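Local structure of lysozyme, putative (Bacillus anthracis, 2WAG) at residues E47-V52 with E83-Q88; F76-K81 with I104-Y109; E125-I130 with D156-C161. The protein probably hydrolyses the glycosidic backbone of bacterial cell-wall peptidoglycan, as a family GH25 lysozyme thought to act with retention of anomeric configuration. All coordinates share one frame; numbering follows the deposited sequence.

Contact 1 (E47-V52 with E83-Q88); sequences EGSAFV and ETQAEQ. With SO4 (sulfate ion), chain G.
Ser49, at the tip of a tight beta hairpin, meets Thr84 in the first turn of helix 82-92 in a small, largely polar contact at the periphery of the barrel. The hairpin joins strand 40-47 to strand 51-52, and Glu47 and Phe51 close it with a reciprocal pair of backbone hydrogen bonds. In the conformers given, the two hydroxyls face each other, Ser49 OG lying 2.6 Å from Thr84 OG1. Thr84 OG1 sits between its own backbone N and carbonyl carbon (chi1 54°), and it is also hydrogen-bonded to Lys81 O at the start of the helix. Ser49 OG has a second partner in Ser80 OG.

Water 1 makes a second link, donating to Ser49 O at 3.0 Å and to Thr84 O at 2.6 Å, tying loop backbone to helix backbone. Gln85 lays its aliphatic chain beside the turn, with CG 3.3 Å from Ser49 OG and OE1 3.6 Å from Gly48 CA; its OE1 is hydrogen-bonded to Ser77 N and its NE2 to Ser80 O. One turn later, Gln88 sets NE2 against Ala50, 3.6 Å from CA, while OE1 bonds to Arg91. Because Ser49, Thr84 and Gln88 each have a second conformer, the finer details are less certain.

The sulfate accepts a nearly straight bond from Ser49 N (2.7 Å to O2, 170° at the hydrogen). Gly48, with positive phi, turns the chain just before that N-H. Together with the Ser77 and Ser80 hydroxyls, which also bond the sulfate, this N-H would be expected to favour an anion, although this sulfate probably came from the crystallisation liquor.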
loop_
_atom_site.group_PDB
_atom_site.type_symbol
_atom_site.label_atom_id
_atom_site.label_comp_id
_atom_site.label_asym_id
_atom_site.label_seq_id
_atom_site.Cartn_x
_atom_site.Cartn_y
_atom_site.Cartn_z
ATOM N N GLU A 47 -8.399 -6.359 16.464
ATOM C CA GLU A 47 -8.162 -4.934 16.328
ATOM C C GLU A 47 -8.951 -4.207 17.395
ATOM O O GLU A 47 -10.109 -4.549 17.656
ATOM C CB GLU A 47 -8.510 -4.414 14.913
ATOM C CG GLU A 47 -8.304 -2.906 14.759
ATOM C CD GLU A 47 -8.347 -2.416 13.325
ATOM O OE1 GLU A 47 -8.518 -3.229 12.400
ATOM O OE2 GLU A 47 -8.222 -1.190 13.144
ATOM N N GLY A 48 -8.330 -3.216 18.020
ATOM C CA GLY A 48 -9.017 -2.436 19.047
ATOM C C GLY A 48 -9.592 -3.285 20.157
ATOM O O GLY A 48 -9.048 -4.322 20.518
ATOM N N SER A 49 -10.703 -2.860 20.740
ATOM C CA SER A 49 -11.132 -3.562 21.943
ATOM C C SER A 49 -12.271 -4.550 21.657
ATOM O O SER A 49 -12.705 -5.220 22.577
ATOM C CB SER A 49 -11.425 -2.581 23.123
ATOM O OG SER A 49 -10.245 -1.963 23.670
ATOM N N ALA A 50 -12.712 -4.705 20.406
ATOM C CA ALA A 50 -13.796 -5.640 20.144
ATOM C C ALA A 50 -13.787 -6.365 18.794
ATOM O O ALA A 50 -14.573 -7.285 18.571
ATOM C CB ALA A 50 -15.130 -4.921 20.343
ATOM N N PHE A 51 -12.877 -5.997 17.895
ATOM C CA PHE A 51 -12.920 -6.551 16.555
ATOM C C PHE A 51 -12.081 -7.830 16.420
ATOM O O PHE A 51 -10.980 -7.918 16.971
ATOM C CB PHE A 51 -12.461 -5.498 15.531
ATOM C CG PHE A 51 -12.470 -5.973 14.116
ATOM C CD1 PHE A 51 -13.603 -5.818 13.316
ATOM C CD2 PHE A 51 -11.344 -6.586 13.569
ATOM C CE1 PHE A 51 -13.600 -6.247 11.987
ATOM C CE2 PHE A 51 -11.339 -7.017 12.247
ATOM C CZ PHE A 51 -12.461 -6.862 11.465
ATOM N N VAL A 52 -12.607 -8.804 15.678
ATOM C CA VAL A 52 -11.917 -10.058 15.379
ATOM C C VAL A 52 -11.859 -10.245 13.864
ATOM O O VAL A 52 -12.893 -10.208 13.181
ATOM C CB VAL A 52 -12.623 -11.290 16.010
ATOM C CG1 VAL A 52 -11.836 -12.567 15.741
ATOM C CG2 VAL A 52 -12.798 -11.090 17.527
ATOM N N GLU A 83 -5.575 -2.005 28.311
ATOM C CA GLU A 83 -5.983 -3.187 29.046
ATOM C C GLU A 83 -7.063 -3.961 28.298
ATOM O O GLU A 83 -7.022 -5.175 28.207
ATOM C CB GLU A 83 -6.481 -2.802 30.457
ATOM C CG GLU A 83 -7.012 -4.006 31.220
ATOM C CD GLU A 83 -7.706 -3.639 32.518
ATOM O OE1 GLU A 83 -8.594 -2.753 32.508
ATOM O OE2 GLU A 83 -7.362 -4.261 33.539
ATOM N N THR A 84 -8.046 -3.242 27.749
ATOM C CA THR A 84 -9.123 -3.867 27.012
ATOM C C THR A 84 -8.637 -4.480 25.689
ATOM O O THR A 84 -9.076 -5.543 25.282
ATOM C CB THR A 84 -10.262 -2.863 26.788
ATOM O OG1 THR A 84 -9.752 -1.674 26.170
ATOM C CG2 THR A 84 -10.806 -2.473 28.114
ATOM N N GLN A 85 -7.702 -3.791 25.040
ATOM C CA GLN A 85 -7.123 -4.339 23.811
ATOM C C GLN A 85 -6.330 -5.620 24.090
ATOM O O GLN A 85 -6.444 -6.577 23.341
ATOM C CB GLN A 85 -6.262 -3.284 23.134
ATOM C CG GLN A 85 -7.094 -2.118 22.607
ATOM C CD GLN A 85 -6.304 -1.213 21.724
ATOM O OE1 GLN A 85 -5.897 -1.604 20.627
ATOM N NE2 GLN A 85 -6.050 0.007 22.188
ATOM N N ALA A 86 -5.546 -5.639 25.183
ATOM C CA ALA A 86 -4.813 -6.852 25.551
ATOM C C ALA A 86 -5.772 -7.999 25.863
ATOM O O ALA A 86 -5.550 -9.144 25.477
ATOM C CB ALA A 86 -3.928 -6.593 26.758
ATOM N N GLU A 87 -6.837 -7.679 26.603
ATOM C CA GLU A 87 -7.819 -8.695 26.943
ATOM C C GLU A 87 -8.464 -9.281 25.696
ATOM O O GLU A 87 -8.742 -10.484 25.623
ATOM C CB GLU A 87 -8.900 -8.109 27.876
ATOM C CG GLU A 87 -8.389 -7.841 29.299
ATOM C CD GLU A 87 -9.279 -6.930 30.147
ATOM O OE1 GLU A 87 -10.110 -6.155 29.620
ATOM O OE2 GLU A 87 -9.112 -6.968 31.387
ATOM N N GLN A 88 -8.647 -8.445 24.683
ATOM C CA GLN A 88 -9.213 -8.930 23.448
ATOM C C GLN A 88 -8.277 -9.868 22.668
ATOM O O GLN A 88 -8.684 -10.930 22.202
ATOM C CB GLN A 88 -9.677 -7.740 22.640
ATOM C CG GLN A 88 -11.154 -7.512 22.890
ATOM C CD GLN A 88 -12.005 -8.624 22.285
ATOM O OE1 GLN A 88 -12.613 -9.433 22.993
ATOM N NE2 GLN A 88 -12.029 -8.666 20.965
HETATM S S SO4 G . -11.835 0.785 19.393
HETATM O O1 SO4 G . -11.447 1.045 18.016
HETATM O O2 SO4 G . -11.959 -0.574 19.907
HETATM O O3 SO4 G . -12.812 1.730 19.950
HETATM O O4 SO4 G . -10.595 1.224 20.075
HETATM O O HOH W 1 -11.633 -5.848 25.345
#

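Contact 2 (F76-K81 with I104-Y109); sequences FSFDSK and IDVEFY. With SO4 (sulfate ion), chain G.
Phe76 N donates to Asp105 O in a bond of 2.9 Å. It carries the parallel pairing of strands 69-75 and 103-106 one residue further. Just beyond it, Phe78 N donates to Tyr109 OH at 3.0 Å, a side-chain hydroxyl, not a backbone carbonyl, accepting this N-H. The rings of Phe78 and Tyr109 lie rim to rim with planes 6° apart, Phe78 CD2 reaching 3.5 Å from Tyr109 CE2; neither covers the other's face. Glu107 O approaches the edge of the Phe78 ring, 3.6 Å from CE2, while Phe76 CB packs on Ile104 CG2 at 4.0 Å.

A second shell fixes these groups. Water 4 joins Tyr109 OH, 2.6 Å away, to Asp79 OD2, which also forms a salt bridge with Lys112. Asp79 N donates to Ser77 OG at 2.9 Å in an ST turn, and the Asp79 carboxylate plane stands at 90° to the Tyr109 ring. Ser80 OG donates to sulfate O4.

Asp105-Val106-Glu107 matches the D-x-E pattern of GH25 enzymes, and Glu107 OE2 is hydrogen-bonded to tag residue Gly2 N of the second subunit. Farther out, helix 119-137 backs the contact, with Met129 against Phe76, Val122 against Phe78 and Leu126 against Ile104, while strand 142-145 pairs with the other side of strand 103-106.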
loop_
_atom_site.group_PDB
_atom_site.type_symbol
_atom_site.label_atom_id
_atom_site.label_comp_id
_atom_site.label_asym_id
_atom_site.label_seq_id
_atom_site.Cartn_x
_atom_site.Cartn_y
_atom_site.Cartn_z
ATOM N N PHE A 76 -3.431 -2.110 16.727
ATOM C CA PHE A 76 -3.668 -1.168 17.817
ATOM C C PHE A 76 -4.673 -0.075 17.471
ATOM O O PHE A 76 -4.663 0.455 16.352
ATOM C CB PHE A 76 -2.321 -0.547 18.193
ATOM C CG PHE A 76 -2.341 0.323 19.427
ATOM C CD1 PHE A 76 -2.477 -0.224 20.696
ATOM C CD2 PHE A 76 -2.177 1.700 19.303
ATOM C CE1 PHE A 76 -2.482 0.623 21.841
ATOM C CE2 PHE A 76 -2.140 2.525 20.422
ATOM C CZ PHE A 76 -2.303 1.990 21.677
ATOM N N SER A 77 -5.525 0.256 18.437
ATOM C CA SER A 77 -6.428 1.388 18.347
ATOM C C SER A 77 -5.945 2.514 19.249
ATOM O O SER A 77 -5.542 2.283 20.393
ATOM C CB SER A 77 -7.829 0.981 18.780
ATOM O OG SER A 77 -8.632 2.148 18.882
ATOM N N PHE A 78 -5.998 3.742 18.752
ATOM C CA PHE A 78 -5.714 4.926 19.557
ATOM C C PHE A 78 -6.893 5.344 20.426
ATOM O O PHE A 78 -6.780 6.312 21.177
ATOM C CB PHE A 78 -5.290 6.072 18.636
ATOM C CG PHE A 78 -4.023 5.784 17.891
ATOM C CD1 PHE A 78 -2.817 5.742 18.551
ATOM C CD2 PHE A 78 -4.035 5.541 16.519
ATOM C CE1 PHE A 78 -1.620 5.466 17.880
ATOM C CE2 PHE A 78 -2.843 5.265 15.849
ATOM C CZ PHE A 78 -1.646 5.233 16.521
ATOM N N ASP A 79 -8.008 4.617 20.337
ATOM C CA ASP A 79 -9.246 5.088 20.955
ATOM C C ASP A 79 -9.855 4.191 22.006
ATOM O O ASP A 79 -10.980 4.442 22.436
ATOM C CB ASP A 79 -10.250 5.437 19.869
ATOM C CG ASP A 79 -9.857 6.712 19.168
ATOM O OD1 ASP A 79 -9.861 7.780 19.807
ATOM O OD2 ASP A 79 -9.464 6.651 17.992
ATOM N N SER A 80 -9.126 3.164 22.440
ATOM C CA SER A 80 -9.559 2.383 23.596
ATOM C C SER A 80 -8.374 2.006 24.461
ATOM O O SER A 80 -7.211 2.127 24.053
ATOM C CB SER A 80 -10.330 1.140 23.183
ATOM O OG SER A 80 -9.552 0.318 22.345
ATOM N N LYS A 81 -8.661 1.578 25.682
ATOM C CA LYS A 81 -7.579 1.339 26.636
ATOM C C LYS A 81 -6.721 0.138 26.270
ATOM O O LYS A 81 -7.205 -0.839 25.708
ATOM C CB LYS A 81 -8.146 1.162 28.044
ATOM C CG LYS A 81 -8.720 2.446 28.649
ATOM C CD LYS A 81 -9.136 2.224 30.093
ATOM C CE LYS A 81 -9.986 0.966 30.214
ATOM N NZ LYS A 81 -11.384 1.121 29.724
ATOM N N ILE A 104 2.159 -6.357 18.388
ATOM C CA ILE A 104 1.232 -5.232 18.367
ATOM C C ILE A 104 1.643 -4.325 17.209
ATOM O O ILE A 104 2.796 -3.888 17.140
ATOM C CB ILE A 104 1.216 -4.441 19.683
ATOM C CG1 ILE A 104 0.981 -5.360 20.890
ATOM C CG2 ILE A 104 0.129 -3.382 19.599
ATOM C CD1 ILE A 104 1.277 -4.688 22.222
ATOM N N ASP A 105 0.682 -4.064 16.323
ATOM C CA ASP A 105 0.882 -3.302 15.109
ATOM C C ASP A 105 0.407 -1.863 15.364
ATOM O O ASP A 105 -0.784 -1.641 15.631
ATOM C CB ASP A 105 0.089 -4.016 14.003
ATOM C CG ASP A 105 0.139 -3.332 12.649
ATOM O OD1 ASP A 105 0.133 -2.072 12.577
ATOM O OD2 ASP A 105 0.114 -4.092 11.659
ATOM N N VAL A 106 1.349 -0.923 15.334
ATOM C CA VAL A 106 1.076 0.496 15.652
ATOM C C VAL A 106 1.318 1.323 14.388
ATOM O O VAL A 106 2.470 1.460 13.923
ATOM C CB VAL A 106 1.981 0.994 16.785
ATOM C CG1 VAL A 106 1.646 2.428 17.147
ATOM C CG2 VAL A 106 1.899 0.077 18.015
ATOM N N GLU A 107 0.242 1.871 13.822
ATOM C CA GLU A 107 0.383 2.652 12.584
ATOM C C GLU A 107 -0.857 3.503 12.397
ATOM O O GLU A 107 -1.884 3.283 13.047
ATOM C CB GLU A 107 0.600 1.756 11.354
ATOM C CG GLU A 107 -0.558 0.858 11.012
ATOM C CD GLU A 107 -0.183 -0.088 9.898
ATOM O OE1 GLU A 107 -0.113 0.364 8.724
ATOM O OE2 GLU A 107 0.068 -1.283 10.172
ATOM N N PHE A 108 -0.766 4.474 11.498
ATOM C CA PHE A 108 -1.940 5.286 11.222
ATOM C C PHE A 108 -3.004 4.557 10.408
ATOM O O PHE A 108 -2.697 3.673 9.602
ATOM C CB PHE A 108 -1.553 6.598 10.561
ATOM C CG PHE A 108 -0.788 7.495 11.470
ATOM C CD1 PHE A 108 -1.428 8.066 12.558
ATOM C CD2 PHE A 108 0.553 7.745 11.280
ATOM C CE1 PHE A 108 -0.750 8.877 13.435
ATOM C CE2 PHE A 108 1.253 8.568 12.175
ATOM C CZ PHE A 108 0.580 9.141 13.250
ATOM N N TYR A 109 -4.253 4.947 10.641
ATOM C CA TYR A 109 -5.403 4.390 9.949
ATOM C C TYR A 109 -6.524 5.420 9.985
ATOM O O TYR A 109 -6.409 6.444 10.657
ATOM C CB TYR A 109 -5.856 3.094 10.621
ATOM C CG TYR A 109 -6.241 3.263 12.074
ATOM C CD1 TYR A 109 -7.557 3.516 12.439
ATOM C CD2 TYR A 109 -5.289 3.172 13.081
ATOM C CE1 TYR A 109 -7.914 3.671 13.765
ATOM C CE2 TYR A 109 -5.637 3.326 14.410
ATOM C CZ TYR A 109 -6.949 3.576 14.747
ATOM O OH TYR A 109 -7.297 3.730 16.069
HETATM S S SO4 G . -11.835 0.785 19.393
HETATM O O1 SO4 G . -11.447 1.045 18.016
HETATM O O2 SO4 G . -11.959 -0.574 19.907
HETATM O O3 SO4 G . -12.812 1.730 19.950
HETATM O O4 SO4 G . -10.595 1.224 20.075
HETATM O O HOH W 2 -2.255 1.745 15.482
HETATM O O HOH W 3 -2.212 0.814 14.914
HETATM O O HOH W 4 -9.760 4.614 16.300
#

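Contact 3 (E125-I130 with D156-C161); sequences ELSVMI and DAYPQC
Ile130 and Leu126, one turn apart on helix 119-137, carry the apolar part of a contact with the loop 156-161. The end of Ile130 is shared by two partners: CD1 lies 3.5 Å from Tyr158 CD1 and 3.5 Å from Cys161 SG. Leu126 meets the far end of the same tyrosine, its CD2 3.6 Å from CZ, and both aliphatic chains pass Tyr158 at a slant. At the margin, the side chains of Gln160 and Ile130 cross at about a right angle, Gln160 CG 4.1 Å from Ile130 CG2.

In the polar part, the Gln160 chain is bent at chi2 and its NE2 reaches Ser127 only through two waters. NE2 donates to water 5, which donates on to Ser127 OG at 2.8 Å, and to water 6, which does so to Ser127 O at 2.9 Å. Ser127 OG is also hydrogen-bonded to Thr123 O, one turn back along the helix.

Within the loop, a type I turn from Tyr158 to Cys161, closed by Cys161 N on Tyr158 O at 3.2 Å, turns three side chains toward the helix. Arg178 holds Tyr158 O and Cys161 O, and Ala157, with Ile154, belongs to a magnesium site. Packing of this kind belongs to the outer layer of a TIM-barrel-like fold: a helix following one strand rests against the loop leading into a later one, here 162-166, with Leu143 touching both Tyr158 and Cys161.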
loop_
_atom_site.group_PDB
_atom_site.type_symbol
_atom_site.label_atom_id
_atom_site.label_comp_id
_atom_site.label_asym_id
_atom_site.label_seq_id
_atom_site.Cartn_x
_atom_site.Cartn_y
_atom_site.Cartn_z
ATOM N N GLU A 125 -1.050 3.437 27.059
ATOM C CA GLU A 125 -1.898 2.323 26.704
ATOM C C GLU A 125 -1.093 1.170 26.105
ATOM O O GLU A 125 -1.336 0.003 26.405
ATOM C CB GLU A 125 -3.010 2.769 25.742
ATOM C CG GLU A 125 -3.848 3.938 26.279
ATOM C CD GLU A 125 -4.441 3.694 27.656
ATOM O OE1 GLU A 125 -4.708 2.533 28.010
ATOM O OE2 GLU A 125 -4.676 4.712 28.361
ATOM N N LEU A 126 -0.120 1.513 25.259
ATOM C CA LEU A 126 0.698 0.466 24.654
ATOM C C LEU A 126 1.526 -0.261 25.740
ATOM O O LEU A 126 1.727 -1.473 25.677
ATOM C CB LEU A 126 1.599 1.069 23.577
ATOM C CG LEU A 126 2.392 0.125 22.682
ATOM C CD1 LEU A 126 1.454 -0.844 21.988
ATOM C CD2 LEU A 126 3.087 0.995 21.642
ATOM N N SER A 127 1.987 0.478 26.749
ATOM C CA SER A 127 2.772 -0.165 27.808
ATOM C C SER A 127 1.954 -1.157 28.617
ATOM O O SER A 127 2.455 -2.215 29.006
ATOM C CB SER A 127 3.371 0.884 28.734
ATOM O OG SER A 127 4.301 1.697 28.055
ATOM N N VAL A 128 0.685 -0.824 28.876
ATOM C CA VAL A 128 -0.194 -1.777 29.528
ATOM C C VAL A 128 -0.367 -3.043 28.667
ATOM O O VAL A 128 -0.303 -4.168 29.164
ATOM C CB VAL A 128 -1.564 -1.163 29.856
ATOM C CG1 VAL A 128 -2.536 -2.251 30.278
ATOM C CG2 VAL A 128 -1.412 -0.071 30.923
ATOM N N MET A 129 -0.595 -2.861 27.361
ATOM C CA MET A 129 -0.747 -4.015 26.480
ATOM C C MET A 129 0.486 -4.913 26.510
ATOM O O MET A 129 0.368 -6.137 26.603
ATOM C CB MET A 129 -0.936 -3.571 25.040
ATOM C CG MET A 129 -2.271 -3.030 24.720
ATOM S SD MET A 129 -2.620 -3.128 22.943
ATOM C CE MET A 129 -2.707 -4.776 22.696
ATOM N N ILE A 130 1.659 -4.299 26.363
ATOM C CA ILE A 130 2.900 -5.061 26.358
ATOM C C ILE A 130 3.035 -5.853 27.667
ATOM O O ILE A 130 3.343 -7.054 27.649
ATOM C CB ILE A 130 4.086 -4.134 26.163
ATOM C CG1 ILE A 130 4.075 -3.515 24.767
ATOM C CG2 ILE A 130 5.418 -4.896 26.426
ATOM C CD1 ILE A 130 4.890 -2.254 24.667
ATOM N N ASP A 156 13.336 5.838 20.633
ATOM C CA ASP A 156 13.793 6.194 21.987
ATOM C C ASP A 156 12.833 5.659 23.071
ATOM O O ASP A 156 12.538 6.342 24.067
ATOM C CB ASP A 156 13.915 7.724 22.125
ATOM C CG ASP A 156 14.871 8.331 21.124
ATOM O OD1 ASP A 156 15.959 7.768 20.936
ATOM O OD2 ASP A 156 14.528 9.400 20.556
ATOM N N ALA A 157 12.340 4.446 22.888
ATOM C CA ALA A 157 11.354 3.881 23.792
ATOM C C ALA A 157 11.271 2.374 23.601
ATOM O O ALA A 157 11.952 1.797 22.757
ATOM C CB ALA A 157 9.996 4.557 23.568
ATOM N N TYR A 158 10.434 1.736 24.410
ATOM C CA TYR A 158 10.168 0.298 24.321
ATOM C C TYR A 158 11.417 -0.565 24.151
ATOM O O TYR A 158 11.471 -1.439 23.290
ATOM C CB TYR A 158 9.161 -0.004 23.204
ATOM C CG TYR A 158 7.922 0.840 23.358
ATOM C CD1 TYR A 158 6.945 0.512 24.295
ATOM C CD2 TYR A 158 7.753 2.004 22.624
ATOM C CE1 TYR A 158 5.815 1.308 24.467
ATOM C CE2 TYR A 158 6.622 2.817 22.782
ATOM C CZ TYR A 158 5.647 2.450 23.708
ATOM O OH TYR A 158 4.510 3.223 23.887
ATOM N N PRO A 159 12.402 -0.401 25.040
ATOM C CA PRO A 159 13.558 -1.293 24.964
ATOM C C PRO A 159 13.198 -2.743 25.307
ATOM O O PRO A 159 13.947 -3.647 24.945
ATOM C CB PRO A 159 14.536 -0.709 25.999
ATOM C CG PRO A 159 13.665 0.051 26.949
ATOM C CD PRO A 159 12.505 0.578 26.133
ATOM N N GLN A 160 12.039 -2.954 25.942
ATOM C CA GLN A 160 11.594 -4.289 26.327
ATOM C C GLN A 160 10.960 -5.062 25.177
ATOM O O GLN A 160 10.552 -6.203 25.366
ATOM C CB GLN A 160 10.621 -4.255 27.530
ATOM C CG GLN A 160 9.222 -3.678 27.306
ATOM C CD GLN A 160 9.126 -2.146 27.316
ATOM O OE1 GLN A 160 10.094 -1.433 27.046
ATOM N NE2 GLN A 160 7.931 -1.630 27.632
ATOM N N CYS A 161 10.867 -4.465 23.996
ATOM C CA CYS A 161 10.243 -5.131 22.833
ATOM C C CYS A 161 11.235 -5.339 21.711
ATOM O O CYS A 161 12.187 -4.724 21.687
ATOM C CB CYS A 161 9.076 -4.298 22.262
ATOM S SG CYS A 161 7.708 -4.056 23.516
HETATM O O HOH W 5 7.093 1.249 27.911
HETATM O O HOH W 6 5.388 -2.439 29.079
#

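How the contacts relate
Contacts 1 and 2 form one continuous patch, their centres about 10 Å apart. Ser49 OG lies 2.7 Å from Ser80 OG, and Gln85 OE1 lies 2.9 Å from Ser77 N, both probable hydrogen bonds; both contacts bind one sulfate. Contact 3 lies about 13 Å from contact 2 and 17 Å from contact 1, centre to centre, joined to them by helix 119-137. Met129 SD is 3.6 Å from Gln85 CB and 3.7 Å from Phe76 CD1. Contact 2 holds the D-x-E pattern, which in GH25 enzymes marks the probable active site, and, like contact 1, meets the second subunit's tag; the 156-161 loop supplies Ala157 to the magnesium site, the ion about 6 Å from the Tyr158 side chain.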